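Local coordinates for protein aldehyde dehydrogenase (Burkholderia cenocepacia, PDB 4O6R) that probably oxidises aldehydes to carboxylic acids with NAD(P)+ as cofactor, and is seen here with adenosine monophosphate bound, at residues 14-19 / 201-206; 151-156 / 227-232; 158-163 / 186-191; 179-184 / 208-213; 252-257 / 462-467. All coordinates share one frame; numbering follows the deposited sequence. Where two conformers were deposited one is given.

Contact 1 (14-19 / 201-206); sequences FIDGRF and FPAGVV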
# COMPACT_ATOMS: atom_id res chain seq x y z
N PHE A 14 5.72 15.50 34.46
CA PHE A 14 4.41 14.87 34.35
C PHE A 14 4.66 13.39 34.22
O PHE A 14 5.23 12.94 33.20
CB PHE A 14 3.60 15.39 33.19
CG PHE A 14 2.17 14.93 33.20
CD1 PHE A 14 1.78 13.75 32.58
CD2 PHE A 14 1.19 15.69 33.85
CE1 PHE A 14 0.45 13.35 32.58
CE2 PHE A 14 -0.14 15.29 33.85
CZ PHE A 14 -0.51 14.12 33.22
N ILE A 15 4.25 12.64 35.24
CA ILE A 15 4.57 11.23 35.32
C ILE A 15 3.34 10.51 35.85
O ILE A 15 2.75 10.89 36.87
CB ILE A 15 5.76 10.97 36.24
CG1 ILE A 15 7.01 11.56 35.65
CG2 ILE A 15 5.97 9.48 36.50
CD1 ILE A 15 8.22 11.37 36.49
N ASP A 16 2.95 9.47 35.13
CA ASP A 16 1.84 8.63 35.52
C ASP A 16 0.61 9.48 35.82
O ASP A 16 -0.08 9.26 36.79
CB ASP A 16 2.23 7.75 36.72
CG ASP A 16 1.47 6.43 36.75
OD1 ASP A 16 0.78 6.08 35.78
OD2 ASP A 16 1.58 5.73 37.77
N GLY A 17 0.32 10.43 34.94
CA GLY A 17 -0.95 11.16 35.00
C GLY A 17 -0.97 12.32 35.97
O GLY A 17 -1.99 12.97 36.10
N ARG A 18 0.17 12.61 36.61
CA ARG A 18 0.22 13.60 37.67
C ARG A 18 1.44 14.53 37.47
O ARG A 18 2.51 14.09 37.00
CB ARG A 18 0.28 12.89 39.05
N PHE A 19 1.27 15.81 37.83
CA PHE A 19 2.40 16.72 37.88
C PHE A 19 3.15 16.55 39.19
O PHE A 19 2.56 16.68 40.25
CB PHE A 19 1.96 18.17 37.71
CG PHE A 19 1.72 18.56 36.30
CD1 PHE A 19 2.78 18.84 35.46
CD2 PHE A 19 0.43 18.66 35.80
CE1 PHE A 19 2.57 19.21 34.16
CE2 PHE A 19 0.21 19.02 34.49
CZ PHE A 19 1.29 19.30 33.67
N PHE A 201 -6.40 11.21 28.01
CA PHE A 201 -5.30 10.25 27.86
C PHE A 201 -5.06 9.53 29.20
O PHE A 201 -4.97 10.19 30.26
CB PHE A 201 -4.02 10.91 27.39
CG PHE A 201 -3.97 11.16 25.92
CD1 PHE A 201 -4.64 12.24 25.37
CD2 PHE A 201 -3.25 10.33 25.08
CE1 PHE A 201 -4.59 12.50 24.01
CE2 PHE A 201 -3.22 10.57 23.70
CZ PHE A 201 -3.89 11.66 23.16
N PRO A 202 -5.02 8.19 29.18
CA PRO A 202 -4.81 7.49 30.44
C PRO A 202 -3.46 7.78 31.11
O PRO A 202 -2.48 8.12 30.46
CB PRO A 202 -4.91 6.00 30.06
CG PRO A 202 -5.71 5.98 28.81
CD PRO A 202 -5.43 7.28 28.09
N ALA A 203 -3.46 7.72 32.43
CA ALA A 203 -2.25 7.90 33.19
C ALA A 203 -1.17 6.94 32.71
O ALA A 203 -1.39 5.73 32.56
CB ALA A 203 -2.53 7.67 34.67
N GLY A 204 0.01 7.49 32.50
CA GLY A 204 1.19 6.73 32.12
C GLY A 204 1.42 6.66 30.64
O GLY A 204 2.50 6.26 30.21
N VAL A 205 0.42 7.03 29.86
CA VAL A 205 0.54 6.90 28.41
C VAL A 205 1.55 7.93 27.86
O VAL A 205 2.31 7.61 26.95
CB VAL A 205 -0.83 7.02 27.72
CG1 VAL A 205 -0.73 7.09 26.19
CG2 VAL A 205 -1.66 5.81 28.09
N VAL A 206 1.56 9.13 28.44
CA VAL A 206 2.50 10.19 28.05
C VAL A 206 3.14 10.72 29.33
O VAL A 206 2.43 11.16 30.25
CB VAL A 206 1.81 11.35 27.33
CG1 VAL A 206 2.79 12.49 27.02
CG2 VAL A 206 1.19 10.84 26.04
O HOH W 1 1.16 10.07 32.31
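A single water gathers the two segments: it accepts from the backbone N of Gly17 at 2.8 Å and from the backbone N of Gly204 at 2.8 Å, and donates to the carbonyl O of Val206 at 2.7 Å. Direct contact round this water is slight and mostly van der Waals. The methyl CB of Ala203 points at segment 14-19 and rests 3.6 Å from the carbonyl O of Asp16, packing directly on the bare CA of Gly17 at 3.8 Å. Two tight turns meet here. Residues 15-18 form the type I' turn of the N-terminal beta hairpin, 13-15 with 18-20, and residues 202-205 a type II turn leading from helix 187-199 into strand 206-208 of the large cofactor-domain sheet. With CG anti to its backbone N (chi1 -170°), Phe14 turns its ring edge-on to Val206: Phe14 CD1 lies 3.5 Å from Val206 O, near the ring plane. Asp16 OD1 comes beside the Ala203-Gly204 peptide, 3.7 Å from Gly204 N, while OD2 makes a salt bridge with Arg59 of helix 47-66. Asn207 OD1 accepts from Asp16 N, and its ND2 donates to Gly204 O.

Contact 2 (151-156 / 227-232); sequences GQIVPW and GKIAFT. With AMP (adenosine monophosphate), chain E.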
# COMPACT_ATOMS: atom_id res chain seq x y z
N GLY A 151 11.07 6.43 23.73
CA GLY A 151 11.70 7.59 24.33
C GLY A 151 11.93 8.62 23.24
O GLY A 151 12.33 8.26 22.12
N GLN A 152 11.69 9.88 23.57
CA GLN A 152 11.80 10.96 22.58
C GLN A 152 12.51 12.15 23.19
O GLN A 152 12.12 12.65 24.23
CB GLN A 152 10.41 11.34 22.06
CG GLN A 152 9.61 10.14 21.57
CD GLN A 152 8.23 10.48 21.05
OE1 GLN A 152 7.49 11.25 21.65
NE2 GLN A 152 7.87 9.91 19.91
N ILE A 153 13.53 12.63 22.49
CA ILE A 153 14.34 13.76 22.93
C ILE A 153 14.25 14.83 21.86
O ILE A 153 14.57 14.57 20.71
CB ILE A 153 15.81 13.34 23.18
CG1 ILE A 153 15.87 12.34 24.33
CG2 ILE A 153 16.67 14.55 23.52
CD1 ILE A 153 17.16 11.58 24.46
N VAL A 154 13.90 16.04 22.30
CA VAL A 154 13.41 17.15 21.46
C VAL A 154 14.21 18.45 21.75
O VAL A 154 14.37 18.78 22.92
CB VAL A 154 11.93 17.41 21.87
CG1 VAL A 154 11.31 18.51 21.05
CG2 VAL A 154 11.10 16.13 21.77
N PRO A 155 14.69 19.19 20.72
CA PRO A 155 15.38 20.41 21.01
C PRO A 155 14.43 21.62 21.19
O PRO A 155 13.21 21.46 21.24
CB PRO A 155 16.28 20.58 19.79
CG PRO A 155 15.51 20.01 18.68
CD PRO A 155 14.64 18.94 19.26
N TRP A 156 15.03 22.81 21.24
CA TRP A 156 14.33 24.01 21.69
C TRP A 156 13.81 24.91 20.58
O TRP A 156 13.26 25.96 20.89
CB TRP A 156 15.27 24.82 22.59
CG TRP A 156 16.67 24.93 22.05
CD1 TRP A 156 17.74 24.18 22.42
CD2 TRP A 156 17.13 25.80 21.00
NE1 TRP A 156 18.85 24.55 21.69
CE2 TRP A 156 18.49 25.54 20.81
CE3 TRP A 156 16.51 26.79 20.22
CZ2 TRP A 156 19.28 26.26 19.88
CZ3 TRP A 156 17.29 27.50 19.29
CH2 TRP A 156 18.66 27.23 19.14
N GLY A 227 12.03 0.67 24.01
CA GLY A 227 12.21 -0.08 22.77
C GLY A 227 12.68 0.73 21.57
O GLY A 227 13.13 0.17 20.57
N LYS A 228 12.56 2.04 21.66
CA LYS A 228 13.02 2.95 20.60
C LYS A 228 13.34 4.30 21.20
O LYS A 228 12.64 4.77 22.11
CB LYS A 228 11.96 3.10 19.51
CG LYS A 228 12.37 4.03 18.38
CD LYS A 228 11.33 4.11 17.27
CE LYS A 228 11.69 5.28 16.36
NZ LYS A 228 10.72 5.54 15.28
N ILE A 229 14.40 4.91 20.68
CA ILE A 229 14.74 6.26 21.06
C ILE A 229 14.76 7.10 19.79
O ILE A 229 15.31 6.66 18.77
CB ILE A 229 16.10 6.32 21.78
CG1 ILE A 229 16.43 7.74 22.26
CG2 ILE A 229 17.22 5.78 20.91
CD1 ILE A 229 15.60 8.20 23.44
N ALA A 230 14.12 8.27 19.88
CA ALA A 230 14.07 9.21 18.77
C ALA A 230 14.71 10.51 19.22
O ALA A 230 14.35 11.06 20.28
CB ALA A 230 12.64 9.42 18.33
N PHE A 231 15.67 10.99 18.43
CA PHE A 231 16.44 12.15 18.79
C PHE A 231 16.61 13.12 17.63
O PHE A 231 16.88 12.72 16.47
CB PHE A 231 17.83 11.72 19.31
CG PHE A 231 18.78 12.88 19.52
CD1 PHE A 231 18.74 13.61 20.67
CD2 PHE A 231 19.68 13.24 18.52
CE1 PHE A 231 19.60 14.69 20.86
CE2 PHE A 231 20.53 14.32 18.69
CZ PHE A 231 20.48 15.05 19.86
N THR A 232 16.42 14.40 17.95
CA THR A 232 16.64 15.50 17.02
C THR A 232 17.61 16.42 17.69
O THR A 232 17.36 16.83 18.85
CB THR A 232 15.31 16.23 16.76
OG1 THR A 232 14.42 15.34 16.10
CG2 THR A 232 15.48 17.49 15.93
P AMP E . 21.83 18.86 21.32
O1P AMP E . 21.80 18.25 19.96
O2P AMP E . 22.91 18.22 22.22
O3P AMP E . 21.78 20.39 21.29
O5' AMP E . 20.42 18.50 22.09
C5' AMP E . 19.06 18.36 21.60
C4' AMP E . 18.24 17.64 22.70
O4' AMP E . 19.00 16.52 23.18
C3' AMP E . 17.90 18.44 23.97
O3' AMP E . 16.57 18.17 24.53
C2' AMP E . 19.04 18.04 24.92
O2' AMP E . 18.81 18.25 26.34
C1' AMP E . 19.28 16.57 24.58
N9 AMP E . 20.65 16.04 24.91
C8 AMP E . 21.81 16.74 25.09
N7 AMP E . 22.85 15.90 25.41
C5 AMP E . 22.37 14.62 25.44
C6 AMP E . 22.89 13.24 25.69
N6 AMP E . 24.18 13.02 25.99
N1 AMP E . 22.07 12.18 25.61
C2 AMP E . 20.77 12.37 25.31
N3 AMP E . 20.22 13.58 25.08
C4 AMP E . 20.93 14.73 25.12
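Lys228 opens the pairing by accepting the backbone N of Gly151 on its carbonyl O at 2.8 Å, an almost straight bond (178°). It begins a parallel ladder between strands 138-153 and 228-232, neighbours in the Rossmann-like sheet of the cofactor domain. At Ile229, CG1 anti to the backbone N (chi1 -176°) carries CD1 back over the backbone of Gly151, 3.5 Å from Gly151 O and against CD1 of Ile153. Ala230 engages twice: its N donates to Gly151 O and its O receives Ile153 N at 2.8 Å. Its methyl lies on the other face of the sheet, with Gln152, whose NE2 donates to the carbonyl O of Lys166 and bonds Tyr476 OH. Phe231 shares the Ile153 face; CD1 of its ring touches Ile153 CG2 at 3.6 Å, and helix 235-245 packs on both through Ile241. Thr232 N makes a weaker bond to Ile153 O, 3.3 Å long, and Thr232 CG2 packs on the Pro155 ring. The strand ends thus line the AMP site: O3' of the nucleotide donates to Val154 O at 2.8 Å, while Phe231 CE1 lies edge-on, in its ring plane, to AMP O4' at 3.0 Å.

Contact 3 (158-163 / 186-191); sequences FPLMFT and PLSTLR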
# COMPACT_ATOMS: atom_id res chain seq x y z
N PHE A 158 11.46 24.39 17.90
CA PHE A 158 10.02 24.33 17.64
C PHE A 158 9.41 23.42 18.69
O PHE A 158 8.86 22.37 18.38
CB PHE A 158 9.74 23.76 16.24
CG PHE A 158 10.08 24.69 15.09
CD1 PHE A 158 9.34 25.84 14.87
CD2 PHE A 158 11.09 24.37 14.20
CE1 PHE A 158 9.60 26.66 13.79
CE2 PHE A 158 11.36 25.18 13.10
CZ PHE A 158 10.63 26.33 12.89
N PRO A 159 9.52 23.80 19.97
CA PRO A 159 9.12 22.84 21.00
C PRO A 159 7.66 22.44 20.95
O PRO A 159 7.36 21.26 21.13
CB PRO A 159 9.46 23.53 22.32
CG PRO A 159 9.78 24.94 21.99
CD PRO A 159 10.10 25.03 20.53
N LEU A 160 6.77 23.39 20.71
CA LEU A 160 5.35 23.05 20.64
C LEU A 160 5.10 22.13 19.46
O LEU A 160 4.50 21.07 19.59
CB LEU A 160 4.50 24.31 20.53
CG LEU A 160 2.98 24.15 20.45
CD1 LEU A 160 2.46 23.39 21.67
CD2 LEU A 160 2.31 25.50 20.32
N MET A 161 5.59 22.50 18.29
CA MET A 161 5.36 21.70 17.08
C MET A 161 5.93 20.29 17.24
O MET A 161 5.31 19.32 16.79
CB MET A 161 5.95 22.39 15.86
CG MET A 161 5.19 22.18 14.57
SD MET A 161 5.91 23.27 13.31
CE MET A 161 7.60 22.60 13.26
N PHE A 162 7.09 20.18 17.87
CA PHE A 162 7.72 18.88 18.07
C PHE A 162 6.90 17.94 18.93
O PHE A 162 7.02 16.73 18.74
CB PHE A 162 9.13 18.99 18.67
CG PHE A 162 10.15 19.52 17.71
CD1 PHE A 162 10.09 19.24 16.38
CD2 PHE A 162 11.20 20.27 18.18
CE1 PHE A 162 11.03 19.75 15.50
CE2 PHE A 162 12.15 20.75 17.33
CZ PHE A 162 12.08 20.49 15.99
N THR A 163 6.09 18.46 19.85
CA THR A 163 5.19 17.57 20.61
C THR A 163 4.33 16.75 19.68
O THR A 163 4.15 15.54 19.89
CB THR A 163 4.27 18.29 21.64
OG1 THR A 163 3.30 19.12 21.00
CG2 THR A 163 5.10 19.12 22.62
N PRO A 186 10.76 24.42 27.98
CA PRO A 186 9.93 23.25 28.30
C PRO A 186 8.45 23.57 28.49
O PRO A 186 7.64 22.68 28.69
CB PRO A 186 10.49 22.82 29.66
CG PRO A 186 10.88 24.11 30.30
CD PRO A 186 11.50 24.90 29.16
N LEU A 187 8.09 24.84 28.48
CA LEU A 187 6.81 25.22 29.08
C LEU A 187 5.57 24.80 28.26
O LEU A 187 4.58 24.30 28.82
CB LEU A 187 6.80 26.71 29.39
CG LEU A 187 7.85 27.14 30.42
CD1 LEU A 187 7.83 28.63 30.59
CD2 LEU A 187 7.62 26.45 31.76
N SER A 188 5.63 24.95 26.94
CA SER A 188 4.48 24.60 26.11
C SER A 188 4.22 23.08 26.12
O SER A 188 3.06 22.65 26.08
CB SER A 188 4.66 25.18 24.70
OG SER A 188 5.72 24.53 24.03
N THR A 189 5.27 22.27 26.27
CA THR A 189 5.14 20.84 26.35
C THR A 189 4.38 20.39 27.60
O THR A 189 3.57 19.47 27.56
CB THR A 189 6.54 20.19 26.33
OG1 THR A 189 7.20 20.56 25.12
CG2 THR A 189 6.43 18.67 26.38
N LEU A 190 4.66 21.05 28.70
CA LEU A 190 3.95 20.80 29.94
C LEU A 190 2.45 21.20 29.80
O LEU A 190 1.59 20.54 30.36
CB LEU A 190 4.64 21.55 31.09
CG LEU A 190 6.06 21.08 31.37
CD1 LEU A 190 6.62 21.80 32.58
CD2 LEU A 190 6.09 19.59 31.65
N ARG A 191 2.14 22.26 29.06
CA ARG A 191 0.74 22.60 28.79
C ARG A 191 0.07 21.57 27.87
O ARG A 191 -1.08 21.21 28.08
CB ARG A 191 0.62 24.01 28.19
CG ARG A 191 -0.80 24.50 27.90
CD ARG A 191 -1.71 24.45 29.13
NE ARG A 191 -3.07 24.94 28.81
CZ ARG A 191 -4.21 24.45 29.27
NH1 ARG A 191 -4.23 23.42 30.12
NH2 ARG A 191 -5.36 25.00 28.87
O HOH W 2 8.88 19.84 22.94
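Ser188 and Thr189 turn their hydroxyls towards helix 159-172 by different torsions: in Ser188, OG sits between the backbone N and the carbonyl carbon (chi1 68°), whereas in Thr189, OG1 is anti to the carbonyl carbon (chi1 -59°). The contact joins the first turns of helices 159-172 and 187-199, the helices that precede and follow strand 176-180 in the chain of the alpha/beta cofactor domain. The axes of 159-163 and 187-191 approach to 8.7 Å and cross at -37°, and Ser188, Thr189 and Thr163 meet between them. Ser188 OG reaches Leu160, 3.7 Å from both its N and its CB, but the polar partners of this pair are the two oxygens of one carboxylate: Glu94 of helix 87-98 takes Ser188 OG on OE1 and Leu160 N on OE2, tying the two helix starts together from a third helix. A turn on in helix 159-172, Thr163 lies alongside Thr189, their side chains running oppositely. The methyl CG2 of Thr163 faces Thr189, 3.6 Å from OG1 and 4.0 Å from CG2, because its own hydroxyl is turned back to its helix. There Thr163 OG1 donates to Leu160 O at 2.7 Å, in the plane of that carbonyl. The hydroxyl of Thr189 is linked instead through a water, which lies 2.8 Å from Thr189 OG1 and donates to Pro159 O at 2.8 Å.

Contact 4 (179-184 / 208-213); sequences LKPSEI and IVPGYG. With AMP (adenosine monophosphate), chain E.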
# COMPACT_ATOMS: atom_id res chain seq x y z
N LEU A 179 8.86 11.53 26.98
CA LEU A 179 9.39 12.58 26.18
C LEU A 179 10.25 13.53 27.05
O LEU A 179 9.80 14.02 28.09
CB LEU A 179 8.28 13.32 25.44
CG LEU A 179 8.72 14.36 24.38
CD1 LEU A 179 7.77 14.40 23.18
CD2 LEU A 179 8.78 15.73 24.98
N LYS A 180 11.46 13.79 26.59
CA LYS A 180 12.36 14.75 27.24
C LYS A 180 12.46 16.01 26.37
O LYS A 180 13.25 16.05 25.41
CB LYS A 180 13.76 14.17 27.51
CG LYS A 180 14.58 15.14 28.43
CD LYS A 180 16.05 15.28 28.11
CE LYS A 180 16.39 16.40 27.15
NZ LYS A 180 16.21 17.78 27.66
N PRO A 181 11.66 17.04 26.69
CA PRO A 181 11.76 18.27 25.89
C PRO A 181 12.97 19.06 26.32
O PRO A 181 13.58 18.75 27.37
CB PRO A 181 10.46 19.00 26.24
CG PRO A 181 10.24 18.64 27.67
CD PRO A 181 10.71 17.20 27.81
N SER A 182 13.32 20.08 25.57
CA SER A 182 14.44 20.91 25.94
C SER A 182 14.15 21.63 27.23
O SER A 182 13.07 22.22 27.40
CB SER A 182 14.72 21.98 24.89
OG SER A 182 15.77 22.77 25.35
N GLU A 183 15.14 21.60 28.12
CA GLU A 183 15.04 22.32 29.39
C GLU A 183 15.13 23.82 29.18
O GLU A 183 14.77 24.57 30.07
CB GLU A 183 16.10 21.83 30.40
CG GLU A 183 17.53 22.23 30.10
CD GLU A 183 18.22 21.43 29.01
OE1 GLU A 183 17.61 20.56 28.32
OE2 GLU A 183 19.44 21.67 28.88
N ILE A 184 15.59 24.25 28.00
CA ILE A 184 15.63 25.67 27.63
C ILE A 184 14.22 26.21 27.36
O ILE A 184 13.96 27.40 27.62
CB ILE A 184 16.51 25.92 26.36
CG1 ILE A 184 17.91 25.31 26.49
CG2 ILE A 184 16.63 27.42 26.07
CD1 ILE A 184 18.57 25.61 27.80
N ILE A 208 6.28 13.38 30.61
CA ILE A 208 7.20 14.46 30.24
C ILE A 208 8.25 14.68 31.32
O ILE A 208 7.91 14.93 32.49
CB ILE A 208 6.46 15.78 30.00
CG1 ILE A 208 5.23 15.56 29.11
CG2 ILE A 208 7.38 16.82 29.37
CD1 ILE A 208 5.54 15.10 27.71
N VAL A 209 9.52 14.62 30.93
CA VAL A 209 10.63 14.71 31.90
C VAL A 209 11.71 15.70 31.44
O VAL A 209 12.79 15.32 31.04
CB VAL A 209 11.20 13.32 32.19
CG1 VAL A 209 10.20 12.52 33.01
CG2 VAL A 209 11.53 12.58 30.91
N PRO A 210 11.38 17.01 31.48
CA PRO A 210 12.39 18.01 31.18
C PRO A 210 13.56 17.88 32.17
O PRO A 210 13.34 17.66 33.37
CB PRO A 210 11.68 19.34 31.42
CG PRO A 210 10.23 19.03 31.58
CD PRO A 210 10.19 17.61 32.09
N GLY A 211 14.76 18.04 31.67
CA GLY A 211 15.97 17.91 32.46
C GLY A 211 17.14 18.03 31.51
O GLY A 211 16.95 18.15 30.30
N TYR A 212 18.35 18.00 32.05
CA TYR A 212 19.53 18.11 31.22
C TYR A 212 19.71 16.88 30.33
O TYR A 212 19.30 15.76 30.65
CB TYR A 212 20.78 18.30 32.06
CG TYR A 212 20.81 19.60 32.83
CD1 TYR A 212 20.66 20.85 32.18
CD2 TYR A 212 21.00 19.59 34.21
CE1 TYR A 212 20.70 22.03 32.90
CE2 TYR A 212 21.04 20.78 34.92
CZ TYR A 212 20.90 21.98 34.26
OH TYR A 212 20.94 23.12 35.03
N GLY A 213 20.39 17.11 29.22
CA GLY A 213 20.74 16.03 28.31
C GLY A 213 21.56 14.96 28.97
O GLY A 213 21.32 13.76 28.78
P AMP E . 21.83 18.86 21.32
O1P AMP E . 21.80 18.25 19.96
O2P AMP E . 22.91 18.22 22.22
O3P AMP E . 21.78 20.39 21.29
O5' AMP E . 20.42 18.50 22.09
C5' AMP E . 19.06 18.36 21.60
C4' AMP E . 18.24 17.64 22.70
O4' AMP E . 19.00 16.52 23.18
C3' AMP E . 17.90 18.44 23.97
O3' AMP E . 16.57 18.17 24.53
C2' AMP E . 19.04 18.04 24.92
O2' AMP E . 18.81 18.25 26.34
C1' AMP E . 19.28 16.57 24.58
N9 AMP E . 20.65 16.04 24.91
C8 AMP E . 21.81 16.74 25.09
N7 AMP E . 22.85 15.90 25.41
C5 AMP E . 22.37 14.62 25.44
C6 AMP E . 22.89 13.24 25.69
N6 AMP E . 24.18 13.02 25.99
N1 AMP E . 22.07 12.18 25.61
C2 AMP E . 20.77 12.37 25.31
N3 AMP E . 20.22 13.58 25.08
C4 AMP E . 20.93 14.73 25.12
O HOH W 3 21.14 19.74 28.23
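Lys180 NZ donates to the carbonyl O of Gly211 at 2.8 Å, nearly head-on to that oxygen, and to Pro181 O at 2.8 Å from above the carbonyl plane. The same ammonium reaches the ribose, bonding AMP O2' at 3.0 Å and O3' more weakly, and forms a long salt bridge with Glu183 OE1. Bends at chi2, chi3 and chi4 curl the lysine chain round to this cluster, its CG passing 3.2 Å from Val209 O. Glu183 adds a weak bond from AMP O2' to OE1; the Gly211 carbonyl also lies near OE1, two acceptors whose mutual repulsion the shared ammonium would be expected to offset. Glu183 OE2 takes a water held by Gly213 N and approaches the Tyr212 ring at its edge, the carboxylate standing 85° to the ring. The CA of Gly213 packs against AMP N9. Further out, Val209 N donates to Leu179 O at 2.9 Å, and Pro181 crosses Ile208 at about a right angle, its CD 3.7 Å from Ile208 CG2. This parallel pairing sets strands 176-180 and 206-208 side by side at the nucleotide end of the Rossmann-like sheet, with helix 187-199 packed on Pro181 and Ile208 and helix 213-222 starting just beyond Tyr212.

Contact 5 (252-257 / 462-467); sequences VQLELG and SGYGRE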
# COMPACT_ATOMS: atom_id res chain seq x y z
N VAL A 252 16.41 3.12 16.81
CA VAL A 252 16.91 4.48 16.84
C VAL A 252 16.38 5.29 15.64
O VAL A 252 16.33 4.80 14.50
CB VAL A 252 18.46 4.48 16.82
CG1 VAL A 252 19.02 5.90 16.78
CG2 VAL A 252 19.01 3.74 18.02
N GLN A 253 15.95 6.51 15.91
CA GLN A 253 15.63 7.49 14.87
C GLN A 253 16.44 8.77 15.14
O GLN A 253 16.57 9.22 16.29
CB GLN A 253 14.12 7.76 14.88
CG GLN A 253 13.65 8.84 13.92
CD GLN A 253 12.14 8.96 13.90
OE1 GLN A 253 11.42 8.16 14.56
NE2 GLN A 253 11.64 9.93 13.16
N LEU A 254 16.99 9.37 14.08
CA LEU A 254 17.91 10.51 14.25
C LEU A 254 17.61 11.56 13.21
O LEU A 254 17.58 11.25 12.02
CB LEU A 254 19.36 10.07 14.05
CG LEU A 254 19.91 8.96 14.94
CD1 LEU A 254 21.26 8.45 14.45
CD2 LEU A 254 20.01 9.42 16.38
N GLU A 255 17.37 12.78 13.65
CA GLU A 255 17.33 13.94 12.74
C GLU A 255 18.35 14.91 13.22
O GLU A 255 18.20 15.52 14.28
CB GLU A 255 15.98 14.68 12.70
CG GLU A 255 15.97 15.82 11.66
CD GLU A 255 16.17 17.25 12.19
OE1 GLU A 255 17.30 17.70 12.53
OE2 GLU A 255 15.18 18.00 12.19
N LEU A 256 19.43 15.08 12.44
CA LEU A 256 20.71 15.63 12.95
C LEU A 256 21.28 16.87 12.23
O LEU A 256 22.51 17.02 12.13
CB LEU A 256 21.78 14.54 12.92
CG LEU A 256 21.50 13.22 13.63
CD1 LEU A 256 22.72 12.34 13.48
CD2 LEU A 256 21.17 13.46 15.09
N GLY A 257 20.41 17.76 11.79
CA GLY A 257 20.83 19.02 11.22
C GLY A 257 21.04 18.99 9.71
O GLY A 257 20.99 17.92 9.06
N SER A 462 22.88 13.37 8.19
CA SER A 462 21.70 14.07 8.68
C SER A 462 20.72 13.12 9.39
O SER A 462 19.73 13.57 9.92
CB SER A 462 21.00 14.87 7.57
OG SER A 462 21.74 16.02 7.23
N GLY A 463 21.00 11.82 9.37
CA GLY A 463 20.28 10.84 10.15
C GLY A 463 19.48 9.86 9.34
O GLY A 463 19.73 9.62 8.14
N TYR A 464 18.52 9.24 10.02
CA TYR A 464 17.67 8.26 9.45
C TYR A 464 16.36 8.16 10.20
O TYR A 464 16.27 8.54 11.37
CB TYR A 464 18.37 6.88 9.38
CG TYR A 464 19.11 6.35 10.60
CD1 TYR A 464 18.44 5.70 11.62
CD2 TYR A 464 20.50 6.40 10.66
CE1 TYR A 464 19.12 5.17 12.72
CE2 TYR A 464 21.20 5.87 11.75
CZ TYR A 464 20.49 5.26 12.78
OH TYR A 464 21.15 4.72 13.85
N GLY A 465 15.36 7.62 9.51
CA GLY A 465 14.00 7.58 9.98
C GLY A 465 13.29 8.79 9.40
O GLY A 465 13.93 9.74 8.90
N ARG A 466 11.97 8.77 9.47
CA ARG A 466 11.15 9.86 8.96
C ARG A 466 10.05 10.26 9.96
O ARG A 466 9.41 9.38 10.57
CB ARG A 466 10.52 9.48 7.63
CG ARG A 466 11.50 9.31 6.50
CD ARG A 466 12.03 10.67 6.05
NE ARG A 466 12.98 10.61 4.95
CZ ARG A 466 14.29 10.36 5.05
NH1 ARG A 466 14.85 10.13 6.22
NH2 ARG A 466 15.05 10.38 3.95
N GLU A 467 9.86 11.57 10.09
CA GLU A 467 8.66 12.11 10.70
C GLU A 467 7.59 12.11 9.62
O GLU A 467 7.92 12.13 8.45
CB GLU A 467 8.83 13.56 11.20
CG GLU A 467 10.21 14.01 11.70
CD GLU A 467 10.45 13.81 13.17
OE1 GLU A 467 9.51 13.46 13.89
OE2 GLU A 467 11.60 14.02 13.58
O HOH W 4 8.60 9.25 13.05
O HOH W 5 15.81 11.53 9.80
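Val252 meets the Tyr464 ring at its edge: the carbonyl O lies near the ring plane, 3.3 Å from CE1, and CG1 sits 3.8 Å from the phenol OH. Gln253 stretches in an extended chain past Gly465 towards residues 466-467; its NE2 donates to a water that in turn donates to Arg466 O, and its OE1 is taken by Lys228. Leu254 is the centre of the pairing. Its N gives a nearly straight bond to Tyr464 O (2.9 Å, 175°), and its O receives Tyr464 N on a lone pair. Beside it the Tyr464 side chain runs in the same direction, one ring face against Leu254, with Leu254 CD1 3.7 Å from Tyr464 CZ; Leu249 of the second subunit packs on both. A water also bridges Leu254 O and Gly465 O. Glu255 turns away, opposite Gly463, whose CA-H points to Leu254 O, CA to O 3.3 Å. Leu256 N donates to Ser462 O from above its carbonyl plane. At Gly257 the carbonyl O accepts Ser462 OG at 2.7 Å, a hydroxyl that Gly417 N also engages. The result is a short antiparallel strand, 463-464, added beside strand 251-255 of the mixed sheet, whose Rossmann-like core is parallel, in an aldehyde dehydrogenase.

Overall arrangement
From the N terminus, segment 14-19 comes first, and contact 1 closes a long loop by joining it to 201-206. Contact 2 opens within that loop at 151-156 and closes beyond it at 227-232, so the two cross. Contact 3 lies wholly within both loops. Contact 4 opens between the segments of contact 3, crosses contacts 3 and 1, and lies inside contact 2. Contact 5 follows in series, its 204-residue loop returning to the sheet. Contacts 2, 4 and 5 join neighbouring strands of one sheet, contacts 2 and 4 both touching AMP; contact 3 packs together the helices before and after strand 176-180, and contact 1 ties on the N-terminal hairpin.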